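Local coordinates for protein chitooligosaccharide oxidase (Gibberella zeae, PDB 6Y0R) that oxidises the C1 hydroxyl of chitooligosaccharides to the corresponding lactones, using a bicovalently bound FAD and passing the electrons to molecular oxygen to give hydrogen peroxide, at residues A[168-173]-A[266-271]; A[376-381]-A[400-405]. All blocks are in the same frame, centred on the assembly; numbering follows the deposited sequence.

Contact 1: residues A[168-173]-A[266-271]; sequences YGMVAR and TMQMGV. With FAD (flavin-adenine dinucleotide), chain B.
Thr266, on strand 265-272 of the antiparallel seven-stranded sheet, plugs into the type I turn Gly169 to Ala172 that leads from the flavin of this PCMH-type FAD domain into helix 172-175. The turn is closed by its own Ala172 N to Gly169 O bond, and Val171 takes the N-cap position.

One hydrogen bond ties the two segments: Arg173 N donates to Thr266 OG1 at 3.0 Å, with an N-H...O angle of 162°. The hydroxyl thus meets an amide in the first turn of the helix. Arg173 and Thr266 run past each other in opposite directions, which brings Arg173 CB and CG against the same oxygen. The guanidinium of Arg173 goes elsewhere, NE to Gly380 O and NH1 to the carbonyls of Pro262 and Ile265.

The methyl branch of the threonine makes van der Waals contact with two oxygens. Thr266 CG2 stands anti to the backbone N and meets Tyr168 tip to tip, 3.3 Å from Tyr168 OH; on the turn, Thr266 CG2 also touches Gly169 O at 3.4 Å. Tyr168 OH is itself hydrogen-bonded to Ile378 O on the next strand.

The backbone of Tyr168 grips the cofactor. Tyr168 N donates to FAD O2 at 3.0 Å, while FAD N3 donates to Tyr168 O at 2.8 Å, both nearly straight, so the pyrimidine edge of the isoalloxazine is held by a matched donor and acceptor from one residue. Through CG2, Thr266 touches the side chain of that same residue.

Two residues along the strand from Thr266, Gln268 crosses Met170 of the turn at about a right angle. Gln268 NE2 is bonded to Asp279 OD2, and the methyl Met170 CE rests 3.5 Å from Gln268 NE2.

Contact 2: residues A[376-381]-A[400-405]; sequences MDITGG and DTLLLF
Met376 lays its CG over one face of the Phe405 ring, 3.9 Å from the centroid and offset toward the rim, a CH-pi contact. The two side chains lie side by side and point the same way. CG, anti to the backbone N (chi1 -176°), comes over the ring, and Met376 SD sits obliquely to it, 3.4 Å from Phe405 CZ, a Met-aromatic contact.

The backbones form an antiparallel ladder in which Asp377 and Leu404 are the hydrogen-bonded pair: Asp377 N to Leu404 O at 2.7 Å and Leu404 N to Asp377 O at 2.9 Å. Met376 with Phe405 and Ile378 with Leu403 flank them as non-hydrogen-bonded pairs.

Beyond Ile378 the pairing changes. Leu402 and Leu403 both face Ala346 on the adjoining strand 338-346, a classic beta bulge, and Leu402 O takes two amides from the same face of its plane. Thr379 N reaches Leu402 O at 2.9 Å, tilted 32° from that plane, and Gly380 N comes from farther above. Leu402 CD1 lies against Gly380 and Gly381, 3.6 Å from Gly381 N.

Thr379 crosses Leu404 at about a right angle, with Thr379 CG2 pressed to 3.5 Å from Leu404 CB, a tight fit. Thr379 OG1 accepts a hydrogen bond from one water, which is also hydrogen-bonded to Thr401 OG1, and donates one to a second water that in turn donates to Thr401 O, linking the two loop residues just past the paired strands.

Strand 371-378 lies between 265-272 and 403-411 in the seven-stranded sheet, with 338-346 beyond the latter. Met376, Ile378, Leu402 and Leu403 pack on helix 247-260, whereas Leu404 lies on the flavin side, touching Tyr444.

Both contacts are buried and meet on the same antiparallel sheet, where strands 265-272 and 371-378 are neighbours; their centres are about 9 Å apart. Contact 1 joins that sheet to the cofactor-binding domain, so its chemistry is that of a turn and a helix start: one cross-segment bond to a threonine hydroxyl, plus backbone contacts to the flavin. Contact 2 lies within the sheet, where a strand ladder and sulfur-aromatic packing do the work, with waters at the loop residues just past it. They interlock directly: besides the Arg173 bond to Gly380, Met376 N bonds to Met269 O between the neighbouring strands, and the ring hydroxyl of Tyr168 packs on Asp377 CB.

Contact 1: residues A[168-173]-A[266-271]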
loop_
_atom_site.group_PDB
_atom_site.type_symbol
_atom_site.label_atom_id
_atom_site.label_comp_id
_atom_site.label_asym_id
_atom_site.label_seq_id
_atom_site.Cartn_x
_atom_site.Cartn_y
_atom_site.Cartn_z
ATOM N N TYR A 168 1.994 4.870 1.205
ATOM C CA TYR A 168 2.949 5.844 0.641
ATOM C C TYR A 168 2.200 6.752 -0.332
ATOM O O TYR A 168 1.579 6.256 -1.281
ATOM C CB TYR A 168 4.096 5.127 -0.057
ATOM C CG TYR A 168 5.044 6.072 -0.733
ATOM C CD1 TYR A 168 6.104 6.658 -0.049
ATOM C CD2 TYR A 168 4.887 6.348 -2.082
ATOM C CE1 TYR A 168 6.956 7.557 -0.708
ATOM C CE2 TYR A 168 5.726 7.239 -2.736
ATOM C CZ TYR A 168 6.767 7.839 -2.049
ATOM O OH TYR A 168 7.575 8.680 -2.805
ATOM N N GLY A 169 2.290 8.070 -0.155
ATOM C CA GLY A 169 1.682 8.988 -1.136
ATOM C C GLY A 169 2.444 10.287 -1.273
ATOM O O GLY A 169 3.625 10.349 -0.889
ATOM N N MET A 170 1.749 11.280 -1.803
ATOM C CA MET A 170 2.390 12.512 -2.308
ATOM C C MET A 170 2.844 13.468 -1.197
ATOM O O MET A 170 3.411 14.495 -1.571
ATOM C CB MET A 170 1.391 13.225 -3.230
ATOM C CG MET A 170 1.107 12.393 -4.464
ATOM S SD MET A 170 2.608 12.373 -5.442
ATOM C CE MET A 170 2.322 10.890 -6.410
ATOM N N VAL A 171 2.574 13.206 0.082
ATOM C CA VAL A 171 3.215 13.996 1.161
ATOM C C VAL A 171 3.988 13.091 2.110
ATOM O O VAL A 171 4.183 13.505 3.272
ATOM C CB VAL A 171 2.211 14.894 1.902
ATOM C CG1 VAL A 171 1.682 15.967 0.950
ATOM C CG2 VAL A 171 1.096 14.134 2.587
ATOM N N ALA A 172 4.396 11.897 1.675
ATOM C CA ALA A 172 5.089 10.934 2.558
ATOM C C ALA A 172 6.356 11.562 3.162
ATOM O O ALA A 172 6.666 11.288 4.324
ATOM C CB ALA A 172 5.425 9.686 1.764
ATOM N N ARG A 173 7.138 12.280 2.384
ATOM C CA ARG A 173 8.454 12.716 2.898
ATOM C C ARG A 173 8.215 13.785 3.957
ATOM O O ARG A 173 9.083 13.926 4.823
ATOM C CB ARG A 173 9.382 13.190 1.799
ATOM C CG ARG A 173 9.757 12.059 0.851
ATOM C CD ARG A 173 10.800 12.424 -0.173
ATOM N NE ARG A 173 12.134 12.621 0.398
ATOM C CZ ARG A 173 12.691 13.781 0.673
ATOM N NH1 ARG A 173 12.029 14.910 0.495
ATOM N NH2 ARG A 173 13.925 13.792 1.138
ATOM N N THR A 266 7.766 15.353 -2.372
ATOM C CA THR A 266 7.695 13.904 -2.595
ATOM C C THR A 266 7.594 13.716 -4.100
ATOM O O THR A 266 6.779 14.410 -4.717
ATOM C CB THR A 266 6.579 13.235 -1.790
ATOM O OG1 THR A 266 6.740 13.440 -0.375
ATOM C CG2 THR A 266 6.533 11.746 -2.071
ATOM N N MET A 267 8.439 12.886 -4.695
ATOM C CA MET A 267 8.358 12.740 -6.144
ATOM C C MET A 267 8.862 11.380 -6.580
ATOM O O MET A 267 9.489 10.639 -5.764
ATOM C CB MET A 267 9.136 13.837 -6.876
ATOM C CG MET A 267 10.592 13.824 -6.674
ATOM S SD MET A 267 11.227 15.305 -7.607
ATOM C CE MET A 267 10.195 15.269 -9.052
ATOM N N GLN A 268 8.548 11.088 -7.822
ATOM C CA GLN A 268 8.830 9.773 -8.414
ATOM C C GLN A 268 9.182 9.908 -9.897
ATOM O O GLN A 268 8.757 10.860 -10.554
ATOM C CB GLN A 268 7.628 8.865 -8.164
ATOM C CG GLN A 268 6.388 9.360 -8.853
ATOM C CD GLN A 268 5.146 8.565 -8.505
ATOM O OE1 GLN A 268 5.189 7.528 -7.835
ATOM N NE2 GLN A 268 4.005 9.127 -8.890
ATOM N N MET A 269 9.865 8.888 -10.391
ATOM C CA MET A 269 10.212 8.752 -11.795
ATOM C C MET A 269 9.336 7.647 -12.383
ATOM O O MET A 269 9.387 6.512 -11.855
ATOM C CB MET A 269 11.684 8.407 -11.962
ATOM C CG MET A 269 12.084 8.286 -13.417
ATOM S SD MET A 269 12.250 9.840 -14.296
ATOM C CE MET A 269 13.558 10.642 -13.379
ATOM N N GLY A 270 8.552 7.957 -13.412
ATOM C CA GLY A 270 7.798 6.926 -14.136
ATOM C C GLY A 270 8.569 6.481 -15.372
ATOM O O GLY A 270 9.265 7.332 -15.996
ATOM N N VAL A 271 8.551 5.181 -15.704
ATOM C CA VAL A 271 9.310 4.636 -16.861
ATOM C C VAL A 271 8.378 3.665 -17.564
ATOM O O VAL A 271 7.749 2.859 -16.879
ATOM C CB VAL A 271 10.620 3.960 -16.444
ATOM C CG1 VAL A 271 11.414 3.582 -17.683
ATOM C CG2 VAL A 271 11.475 4.828 -15.484
HETATM P PA FAD B . -7.503 -5.583 0.943
HETATM O O1A FAD B . -7.309 -6.490 -0.204
HETATM O O2A FAD B . -8.842 -5.421 1.541
HETATM O O5B FAD B . -6.503 -5.959 2.123
HETATM C C5B FAD B . -5.084 -5.930 1.958
HETATM C C4B FAD B . -4.434 -6.773 3.039
HETATM O O4B FAD B . -4.711 -6.189 4.338
HETATM C C3B FAD B . -4.907 -8.235 3.177
HETATM O O3B FAD B . -3.876 -9.052 3.748
HETATM C C2B FAD B . -6.059 -8.110 4.164
HETATM O O2B FAD B . -6.420 -9.331 4.815
HETATM C C1B FAD B . -5.509 -7.078 5.111
HETATM N N9A FAD B . -6.516 -6.298 5.813
HETATM C C8A FAD B . -7.371 -5.388 5.248
HETATM N N7A FAD B . -8.182 -4.833 6.140
HETATM C C5A FAD B . -7.832 -5.429 7.347
HETATM C C6A FAD B . -8.325 -5.275 8.656
HETATM N N6A FAD B . -9.289 -4.398 8.945
HETATM N N1A FAD B . -7.788 -6.041 9.647
HETATM C C2A FAD B . -6.831 -6.923 9.294
HETATM N N3A FAD B . -6.271 -7.136 8.099
HETATM C C4A FAD B . -6.822 -6.354 7.151
HETATM N N1 FAD B . -0.282 1.794 -2.134
HETATM C C2 FAD B . 0.435 2.843 -1.704
HETATM O O2 FAD B . 1.202 2.735 -0.680
HETATM N N3 FAD B . 0.317 4.045 -2.340
HETATM C C4 FAD B . -0.506 4.257 -3.434
HETATM O O4 FAD B . -0.580 5.380 -3.960
HETATM C C4X FAD B . -1.282 3.169 -3.902
HETATM N N5 FAD B . -2.129 3.352 -4.917
HETATM C C5X FAD B . -2.963 2.309 -5.254
HETATM C C6 FAD B . -3.928 2.498 -6.279
HETATM C C7 FAD B . -4.769 1.466 -6.662
HETATM C C7M FAD B . -5.777 1.665 -7.777
HETATM C C8 FAD B . -4.709 0.191 -5.962
HETATM C C8M FAD B . -5.672 -0.946 -6.234
HETATM C C9 FAD B . -3.715 0.012 -4.977
HETATM C C9A FAD B . -2.840 1.047 -4.619
HETATM N N10 FAD B . -1.886 0.864 -3.603
HETATM C C10 FAD B . -1.091 1.935 -3.180
HETATM C "C1'" FAD B . -1.704 -0.430 -2.937
HETATM C "C2'" FAD B . -2.542 -0.521 -1.660
HETATM O "O2'" FAD B . -1.939 0.230 -0.605
HETATM C "C3'" FAD B . -2.641 -1.974 -1.276
HETATM O "O3'" FAD B . -3.291 -2.637 -2.385
HETATM C "C4'" FAD B . -3.430 -2.125 0.026
HETATM O "O4'" FAD B . -3.044 -3.310 0.745
HETATM C "C5'" FAD B . -4.899 -2.164 -0.288
HETATM O "O5'" FAD B . -5.686 -2.105 0.917
HETATM P P FAD B . -7.189 -2.599 0.827
HETATM O O1P FAD B . -7.813 -2.440 2.163
HETATM O O2P FAD B . -7.898 -2.013 -0.338
HETATM O O3P FAD B . -6.968 -4.154 0.425
#

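Contact 2: residues A[376-381]-A[400-405]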
loop_
_atom_site.group_PDB
_atom_site.type_symbol
_atom_site.label_atom_id
_atom_site.label_comp_id
_atom_site.label_asym_id
_atom_site.label_seq_id
_atom_site.Cartn_x
_atom_site.Cartn_y
_atom_site.Cartn_z
ATOM N N MET A 376 9.826 4.786 -9.828
ATOM C CA MET A 376 10.922 4.873 -8.850
ATOM C C MET A 376 10.668 6.060 -7.915
ATOM O O MET A 376 10.763 7.200 -8.364
ATOM C CB MET A 376 12.272 5.048 -9.536
ATOM C CG MET A 376 13.382 5.026 -8.550
ATOM S SD MET A 376 14.972 5.095 -9.324
ATOM C CE MET A 376 15.020 6.803 -9.790
ATOM N N ASP A 377 10.277 5.773 -6.680
ATOM C CA ASP A 377 9.854 6.791 -5.700
ATOM C C ASP A 377 11.050 7.104 -4.801
ATOM O O ASP A 377 11.677 6.168 -4.328
ATOM C CB ASP A 377 8.684 6.292 -4.861
ATOM C CG ASP A 377 7.489 5.709 -5.612
ATOM O OD1 ASP A 377 7.286 6.073 -6.761
ATOM O OD2 ASP A 377 6.790 4.826 -5.020
ATOM N N ILE A 378 11.285 8.380 -4.481
ATOM C CA ILE A 378 12.273 8.723 -3.419
ATOM C C ILE A 378 11.531 8.648 -2.090
ATOM O O ILE A 378 10.600 9.476 -1.864
ATOM C CB ILE A 378 12.903 10.119 -3.666
ATOM C CG1 ILE A 378 13.583 10.163 -5.027
ATOM C CG2 ILE A 378 13.863 10.399 -2.524
ATOM C CD1 ILE A 378 13.646 11.534 -5.662
ATOM N N THR A 379 11.759 7.612 -1.284
ATOM C CA THR A 379 11.141 7.501 0.056
ATOM C C THR A 379 12.043 8.142 1.116
ATOM O O THR A 379 11.503 8.519 2.141
ATOM C CB THR A 379 10.885 6.042 0.455
ATOM O OG1 THR A 379 12.116 5.328 0.555
ATOM C CG2 THR A 379 9.998 5.349 -0.546
ATOM N N GLY A 380 13.355 8.161 0.908
ATOM C CA GLY A 380 14.312 8.567 1.962
ATOM C C GLY A 380 14.916 9.946 1.746
ATOM O O GLY A 380 14.296 10.843 1.114
ATOM N N GLY A 381 16.130 10.091 2.282
ATOM C CA GLY A 381 16.893 11.337 2.253
ATOM C C GLY A 381 16.921 11.947 3.648
ATOM O O GLY A 381 16.114 11.566 4.506
ATOM N N ASP A 400 15.567 2.316 6.103
ATOM C CA ASP A 400 16.994 2.499 5.776
ATOM C C ASP A 400 17.172 2.643 4.256
ATOM O O ASP A 400 18.232 3.102 3.803
ATOM C CB ASP A 400 17.760 1.319 6.399
ATOM C CG ASP A 400 17.355 -0.099 5.914
ATOM O OD1 ASP A 400 16.133 -0.405 5.611
ATOM O OD2 ASP A 400 18.290 -0.963 5.851
ATOM N N THR A 401 16.136 2.399 3.465
ATOM C CA THR A 401 16.189 2.434 2.001
ATOM C C THR A 401 15.883 3.852 1.511
ATOM O O THR A 401 15.262 4.630 2.253
ATOM C CB THR A 401 15.278 1.338 1.443
ATOM O OG1 THR A 401 14.034 1.437 2.130
ATOM C CG2 THR A 401 15.823 -0.055 1.627
ATOM N N LEU A 402 16.370 4.208 0.326
ATOM C CA LEU A 402 16.150 5.536 -0.278
ATOM C C LEU A 402 15.021 5.444 -1.296
ATOM O O LEU A 402 14.364 6.466 -1.512
ATOM C CB LEU A 402 17.465 5.989 -0.936
ATOM C CG LEU A 402 17.463 7.322 -1.671
ATOM C CD1 LEU A 402 17.056 8.480 -0.743
ATOM C CD2 LEU A 402 18.831 7.594 -2.254
ATOM N N LEU A 403 14.933 4.305 -2.020
ATOM C CA LEU A 403 14.102 4.163 -3.214
ATOM C C LEU A 403 13.041 3.107 -2.976
ATOM O O LEU A 403 13.330 2.065 -2.353
ATOM C CB LEU A 403 14.985 3.769 -4.413
ATOM C CG LEU A 403 16.153 4.697 -4.740
ATOM C CD1 LEU A 403 16.969 4.095 -5.879
ATOM C CD2 LEU A 403 15.667 6.071 -5.103
ATOM N N LEU A 404 11.876 3.354 -3.545
ATOM C CA LEU A 404 10.801 2.349 -3.651
ATOM C C LEU A 404 10.465 2.230 -5.126
ATOM O O LEU A 404 9.988 3.211 -5.731
ATOM C CB LEU A 404 9.562 2.782 -2.863
ATOM C CG LEU A 404 8.312 1.913 -3.049
ATOM C CD1 LEU A 404 8.659 0.457 -3.019
ATOM C CD2 LEU A 404 7.246 2.199 -2.008
ATOM N N PHE A 405 10.643 1.050 -5.685
ATOM C CA PHE A 405 10.241 0.789 -7.061
ATOM C C PHE A 405 8.941 -0.039 -7.045
ATOM O O PHE A 405 8.784 -1.001 -6.211
ATOM C CB PHE A 405 11.272 -0.068 -7.798
ATOM C CG PHE A 405 12.603 0.582 -8.075
ATOM C CD1 PHE A 405 13.579 0.635 -7.096
ATOM C CD2 PHE A 405 12.860 1.162 -9.301
ATOM C CE1 PHE A 405 14.799 1.242 -7.353
ATOM C CE2 PHE A 405 14.081 1.746 -9.559
ATOM C CZ PHE A 405 15.052 1.782 -8.587
HETATM O O HOH W 1 12.305 2.679 0.271
HETATM O O HOH W 2 12.824 4.819 3.294
#